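Local atomic coordinates of glutaredoxin (PDB entry 4I2U), a protein that binds glutathione and, as a glutaredoxin of the thioredoxin fold, probably reduces disulfides in keeping the cell's redox balance. Residues T11-Y24 / L39-G51. Residues are numbered along the deposited sequence; the frame is centred on the assembly and turned at random.
Sequences TISGNKVVIFSKTY and LPKSKITAIELDG. With GSH (glutathione), chain B.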
loop_
_atom_site.group_PDB
_atom_site.type_symbol
_atom_site.label_atom_id
_atom_site.label_comp_id
_atom_site.label_asym_id
_atom_site.label_seq_id
_atom_site.Cartn_x
_atom_site.Cartn_y
_atom_site.Cartn_z
ATOM N N THR A 11 -8.679 6.031 -4.091
ATOM C CA THR A 11 -8.307 5.262 -2.923
ATOM C C THR A 11 -7.036 5.809 -2.281
ATOM O O THR A 11 -6.975 5.953 -1.045
ATOM C CB THR A 11 -8.150 3.777 -3.264
ATOM O OG1 THR A 11 -9.400 3.265 -3.730
ATOM C CG2 THR A 11 -7.725 2.973 -2.043
ATOM N N ILE A 12 -6.025 6.112 -3.084
ATOM C CA ILE A 12 -4.765 6.564 -2.508
ATOM C C ILE A 12 -4.849 7.998 -2.010
ATOM O O ILE A 12 -4.087 8.371 -1.123
ATOM C CB ILE A 12 -3.548 6.383 -3.457
ATOM C CG1 ILE A 12 -3.602 7.339 -4.656
ATOM C CG2 ILE A 12 -3.444 4.935 -3.877
ATOM C CD1 ILE A 12 -2.372 7.253 -5.544
ATOM N N SER A 13 -5.763 8.808 -2.540
ATOM C CA SER A 13 -5.919 10.185 -2.054
ATOM C C SER A 13 -6.898 10.271 -0.885
ATOM O O SER A 13 -6.878 11.251 -0.148
ATOM C CB SER A 13 -6.327 11.117 -3.197
ATOM O OG SER A 13 -7.558 10.730 -3.758
ATOM N N GLY A 14 -7.728 9.246 -0.691
ATOM C CA GLY A 14 -8.733 9.251 0.355
ATOM C C GLY A 14 -8.387 8.413 1.568
ATOM O O GLY A 14 -9.106 8.465 2.551
ATOM N N ASN A 15 -7.295 7.652 1.504
ATOM C CA ASN A 15 -6.873 6.780 2.595
ATOM C C ASN A 15 -5.383 6.905 2.746
ATOM O O ASN A 15 -4.670 6.837 1.756
ATOM C CB ASN A 15 -7.227 5.336 2.288
ATOM C CG ASN A 15 -8.692 5.145 2.062
ATOM O OD1 ASN A 15 -9.455 5.008 3.018
ATOM N ND2 ASN A 15 -9.113 5.177 0.809
ATOM N N LYS A 16 -4.898 7.083 3.965
ATOM C CA LYS A 16 -3.493 7.367 4.188
ATOM C C LYS A 16 -2.562 6.192 3.932
ATOM O O LYS A 16 -1.417 6.399 3.588
ATOM C CB LYS A 16 -3.295 7.861 5.624
ATOM C CG LYS A 16 -3.950 9.193 5.928
ATOM C CD LYS A 16 -3.291 10.299 5.145
ATOM C CE LYS A 16 -3.867 11.651 5.503
ATOM N NZ LYS A 16 -2.810 12.691 5.593
ATOM N N VAL A 17 -3.008 4.965 4.168
ATOM C CA VAL A 17 -2.146 3.801 4.025
ATOM C C VAL A 17 -2.884 2.797 3.176
ATOM O O VAL A 17 -3.916 2.257 3.598
ATOM C CB VAL A 17 -1.771 3.200 5.389
ATOM C CG1 VAL A 17 -0.882 2.003 5.186
ATOM C CG2 VAL A 17 -1.086 4.246 6.241
ATOM N N VAL A 18 -2.394 2.584 1.959
ATOM C CA VAL A 18 -3.046 1.703 1.005
ATOM C C VAL A 18 -2.081 0.644 0.509
ATOM O O VAL A 18 -0.935 0.950 0.160
ATOM C CB VAL A 18 -3.584 2.515 -0.202
ATOM C CG1 VAL A 18 -4.220 1.606 -1.244
ATOM C CG2 VAL A 18 -4.588 3.557 0.270
ATOM N N ILE A 19 -2.536 -0.595 0.445
ATOM C CA ILE A 19 -1.746 -1.660 -0.144
ATOM C C ILE A 19 -2.616 -2.395 -1.155
ATOM O O ILE A 19 -3.647 -2.983 -0.796
ATOM C CB ILE A 19 -1.133 -2.591 0.925
ATOM C CG1 ILE A 19 -0.334 -3.693 0.241
ATOM C CG2 ILE A 19 -2.188 -3.162 1.895
ATOM C CD1 ILE A 19 0.603 -4.435 1.187
ATOM N N PHE A 20 -2.245 -2.311 -2.427
ATOM C CA PHE A 20 -2.886 -3.131 -3.454
ATOM C C PHE A 20 -2.210 -4.478 -3.375
ATOM O O PHE A 20 -0.983 -4.565 -3.435
ATOM C CB PHE A 20 -2.736 -2.480 -4.835
ATOM C CG PHE A 20 -3.496 -1.180 -4.948
ATOM C CD1 PHE A 20 -2.889 0.027 -4.659
ATOM C CD2 PHE A 20 -4.841 -1.164 -5.293
ATOM C CE1 PHE A 20 -3.596 1.211 -4.716
ATOM C CE2 PHE A 20 -5.556 0.010 -5.351
ATOM C CZ PHE A 20 -4.949 1.201 -5.063
ATOM N N SER A 21 -3.010 -5.524 -3.238
ATOM C CA SER A 21 -2.570 -6.810 -2.740
ATOM C C SER A 21 -3.246 -7.939 -3.497
ATOM O O SER A 21 -4.182 -7.730 -4.254
ATOM C CB SER A 21 -2.954 -6.845 -1.245
ATOM O OG SER A 21 -2.741 -8.115 -0.626
ATOM N N LYS A 22 -2.725 -9.149 -3.312
ATOM C CA LYS A 22 -3.475 -10.378 -3.571
ATOM C C LYS A 22 -3.356 -11.245 -2.342
ATOM O O LYS A 22 -2.316 -11.275 -1.682
ATOM C CB LYS A 22 -2.968 -11.110 -4.812
ATOM C CG LYS A 22 -3.281 -10.338 -6.064
ATOM C CD LYS A 22 -2.782 -10.964 -7.335
ATOM C CE LYS A 22 -3.049 -10.055 -8.520
ATOM N NZ LYS A 22 -2.615 -10.665 -9.791
ATOM N N THR A 23 -4.431 -11.937 -2.005
ATOM C CA THR A 23 -4.523 -12.630 -0.716
ATOM C C THR A 23 -3.453 -13.691 -0.514
ATOM O O THR A 23 -3.025 -13.946 0.607
ATOM C CB THR A 23 -5.898 -13.282 -0.504
ATOM O OG1 THR A 23 -6.159 -14.221 -1.540
ATOM C CG2 THR A 23 -6.993 -12.225 -0.453
ATOM N N TYR A 24 -3.017 -14.305 -1.603
ATOM C CA TYR A 24 -2.143 -15.467 -1.584
ATOM C C TYR A 24 -0.655 -15.140 -1.701
ATOM O O TYR A 24 0.182 -16.038 -1.621
ATOM C CB TYR A 24 -2.520 -16.389 -2.736
ATOM C CG TYR A 24 -2.505 -15.755 -4.112
ATOM C CD1 TYR A 24 -1.312 -15.419 -4.733
ATOM C CD2 TYR A 24 -3.694 -15.507 -4.804
ATOM C CE1 TYR A 24 -1.280 -14.865 -6.008
ATOM C CE2 TYR A 24 -3.669 -14.944 -6.074
ATOM C CZ TYR A 24 -2.454 -14.646 -6.664
ATOM O OH TYR A 24 -2.368 -14.151 -7.942
ATOM N N LEU A 39 0.509 0.338 12.767
ATOM C CA LEU A 39 -0.892 0.672 12.554
ATOM C C LEU A 39 -1.745 -0.556 12.690
ATOM O O LEU A 39 -1.328 -1.657 12.307
ATOM C CB LEU A 39 -1.096 1.088 11.095
ATOM C CG LEU A 39 -0.123 2.084 10.477
ATOM C CD1 LEU A 39 -0.166 1.997 8.974
ATOM C CD2 LEU A 39 -0.449 3.494 10.931
ATOM N N PRO A 40 -2.981 -0.392 13.147
ATOM C CA PRO A 40 -3.854 -1.559 13.132
ATOM C C PRO A 40 -4.371 -1.830 11.734
ATOM O O PRO A 40 -4.381 -0.949 10.872
ATOM C CB PRO A 40 -4.996 -1.168 14.070
ATOM C CG PRO A 40 -4.967 0.305 14.157
ATOM C CD PRO A 40 -3.588 0.768 13.810
ATOM N N LYS A 41 -4.828 -3.060 11.533
ATOM C CA LYS A 41 -5.373 -3.482 10.242
ATOM C C LYS A 41 -6.513 -2.586 9.775
ATOM O O LYS A 41 -6.677 -2.367 8.576
ATOM C CB LYS A 41 -5.871 -4.930 10.308
ATOM C CG LYS A 41 -4.777 -5.945 10.508
ATOM C CD LYS A 41 -5.316 -7.373 10.433
ATOM C CE LYS A 41 -4.340 -8.362 11.061
ATOM N NZ LYS A 41 -4.864 -9.756 11.077
ATOM N N SER A 42 -7.293 -2.048 10.702
ATOM C CA SER A 42 -8.453 -1.248 10.319
ATOM C C SER A 42 -8.036 0.131 9.808
ATOM O O SER A 42 -8.869 0.884 9.298
ATOM C CB SER A 42 -9.394 -1.111 11.497
ATOM O OG SER A 42 -8.715 -0.447 12.535
ATOM N N LYS A 43 -6.752 0.465 9.943
ATOM C CA LYS A 43 -6.220 1.711 9.377
ATOM C C LYS A 43 -5.379 1.488 8.116
ATOM O O LYS A 43 -4.819 2.431 7.563
ATOM C CB LYS A 43 -5.381 2.451 10.416
ATOM C CG LYS A 43 -6.169 2.826 11.661
ATOM C CD LYS A 43 -7.348 3.727 11.319
ATOM C CE LYS A 43 -7.948 4.374 12.561
ATOM N NZ LYS A 43 -7.129 5.521 13.025
ATOM N N ILE A 44 -5.291 0.244 7.683
ATOM C CA ILE A 44 -4.584 -0.127 6.463
ATOM C C ILE A 44 -5.652 -0.507 5.446
ATOM O O ILE A 44 -6.456 -1.404 5.687
ATOM C CB ILE A 44 -3.655 -1.338 6.713
ATOM C CG1 ILE A 44 -2.549 -0.983 7.718
ATOM C CG2 ILE A 44 -3.050 -1.834 5.402
ATOM C CD1 ILE A 44 -1.868 -2.194 8.375
ATOM N N THR A 45 -5.676 0.162 4.304
ATOM C CA THR A 45 -6.670 -0.120 3.281
ATOM C C THR A 45 -6.053 -1.103 2.288
ATOM O O THR A 45 -5.253 -0.740 1.429
ATOM C CB THR A 45 -7.061 1.164 2.597
ATOM O OG1 THR A 45 -7.571 2.070 3.576
ATOM C CG2 THR A 45 -8.118 0.922 1.536
ATOM N N ALA A 46 -6.395 -2.375 2.424
ATOM C CA ALA A 46 -5.857 -3.438 1.589
ATOM C C ALA A 46 -6.869 -3.810 0.529
ATOM O O ALA A 46 -7.944 -4.344 0.843
ATOM C CB ALA A 46 -5.533 -4.654 2.437
ATOM N N ILE A 47 -6.517 -3.569 -0.717
ATOM C CA ILE A 47 -7.396 -3.801 -1.858
ATOM C C ILE A 47 -6.922 -5.102 -2.514
ATOM O O ILE A 47 -5.819 -5.139 -3.068
ATOM C CB ILE A 47 -7.342 -2.629 -2.868
ATOM C CG1 ILE A 47 -7.624 -1.260 -2.216
ATOM C CG2 ILE A 47 -8.276 -2.914 -4.040
ATOM C CD1 ILE A 47 -8.973 -1.134 -1.538
ATOM N N GLU A 48 -7.722 -6.161 -2.401
ATOM C CA GLU A 48 -7.334 -7.480 -2.890
ATOM C C GLU A 48 -7.736 -7.650 -4.343
ATOM O O GLU A 48 -8.918 -7.826 -4.667
ATOM C CB GLU A 48 -7.934 -8.593 -2.042
ATOM C CG GLU A 48 -7.587 -8.498 -0.558
ATOM C CD GLU A 48 -6.102 -8.597 -0.222
ATOM O OE1 GLU A 48 -5.274 -8.987 -1.050
ATOM O OE2 GLU A 48 -5.767 -8.292 0.947
ATOM N N LEU A 49 -6.749 -7.670 -5.212
ATOM C CA LEU A 49 -6.954 -7.684 -6.652
ATOM C C LEU A 49 -7.244 -9.076 -7.198
ATOM O O LEU A 49 -7.615 -9.198 -8.365
ATOM C CB LEU A 49 -5.742 -7.072 -7.346
ATOM C CG LEU A 49 -5.433 -5.648 -6.897
ATOM C CD1 LEU A 49 -4.280 -5.066 -7.691
ATOM C CD2 LEU A 49 -6.634 -4.755 -7.012
ATOM N N ASP A 50 -7.078 -10.121 -6.390
ATOM C CA ASP A 50 -7.590 -11.433 -6.739
ATOM C C ASP A 50 -9.075 -11.588 -6.365
ATOM O O ASP A 50 -9.746 -12.493 -6.860
ATOM C CB ASP A 50 -6.729 -12.539 -6.120
ATOM C CG ASP A 50 -6.694 -12.502 -4.598
ATOM O OD1 ASP A 50 -6.520 -11.418 -4.015
ATOM O OD2 ASP A 50 -6.810 -13.574 -3.957
ATOM N N GLY A 51 -9.591 -10.697 -5.519
ATOM C CA GLY A 51 -11.009 -10.676 -5.178
ATOM C C GLY A 51 -11.804 -9.792 -6.127
ATOM O O GLY A 51 -12.871 -10.185 -6.601
HETATM N N1 GSH B . 9.984 -8.274 -5.076
HETATM C CA1 GSH B . 8.565 -7.959 -5.299
HETATM C C1 GSH B . 8.072 -7.275 -4.051
HETATM O O11 GSH B . 8.884 -7.111 -3.120
HETATM O O12 GSH B . 6.888 -6.858 -3.978
HETATM C CB1 GSH B . 7.835 -9.255 -5.642
HETATM C CG1 GSH B . 6.367 -9.048 -5.996
HETATM C CD1 GSH B . 5.845 -10.156 -6.894
HETATM O OE1 GSH B . 6.503 -10.590 -7.844
HETATM N N2 GSH B . 4.630 -10.605 -6.640
HETATM C CA2 GSH B . 3.968 -11.588 -7.503
HETATM C C2 GSH B . 3.166 -10.937 -8.607
HETATM O O2 GSH B . 2.863 -9.755 -8.556
HETATM C CB2 GSH B . 3.074 -12.506 -6.669
HETATM S SG2 GSH B . 4.036 -13.601 -5.589
HETATM N N3 GSH B . 2.850 -11.696 -9.646
HETATM C CA3 GSH B . 2.216 -11.132 -10.813
HETATM C C3 GSH B . 0.763 -10.768 -10.628
HETATM O O31 GSH B . 0.118 -11.157 -9.633
HETATM O O32 GSH B . 0.271 -10.060 -11.538
HETATM O O HOH W 1 -5.742 3.846 5.114
HETATM O O HOH W 2 -5.664 -9.436 -10.910
#
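Val18 and Phe20 of strand 17-21 pair with Thr45 and Ile47 of strand 45-48, the parallel strands of the thioredoxin fold's beta-alpha-beta unit, whose crossover is helix 26-36. Five backbone hydrogen bonds, from Thr45 N to Val17 O through Leu49 N to Ser21 O, fix the register. Phe20 and Ile47 run side by side in the same direction, ring atom CD2 of Phe20 lying 3.8 Å from Ile47 CB, while Leu49 CD2 sits at the ring edge. Ile19 turns to the other face; with CG1 anti to the backbone N (chi1 179°), CG2 is the branch that meets Ala46 CB at 3.7 Å and Ile44 CG2 at 3.8 Å. On that face too, Ser21 OG donates to Glu48 OE1 (2.7 Å) on its syn side, though 24° out of the carboxylate plane; bending at chi2 (-62°) brings the carboxylate back to the serine, and its OE2 forms a salt bridge with Lys32. Beyond the strands, Asp50 grips Thr23 twice: OD1 takes the backbone N from above the carboxylate plane (2.9 Å), and OD2 receives Thr23 OG1 on its syn lone pair (2.6 Å). An alanine in place of Asp50 would probably leave Thr23 N and OG1 without these acceptors and the threonine hydroxyl free to turn. Lys22 slides past Asp50 in the opposite direction, its extended chain carrying NZ to GSH O31 (2.8 Å).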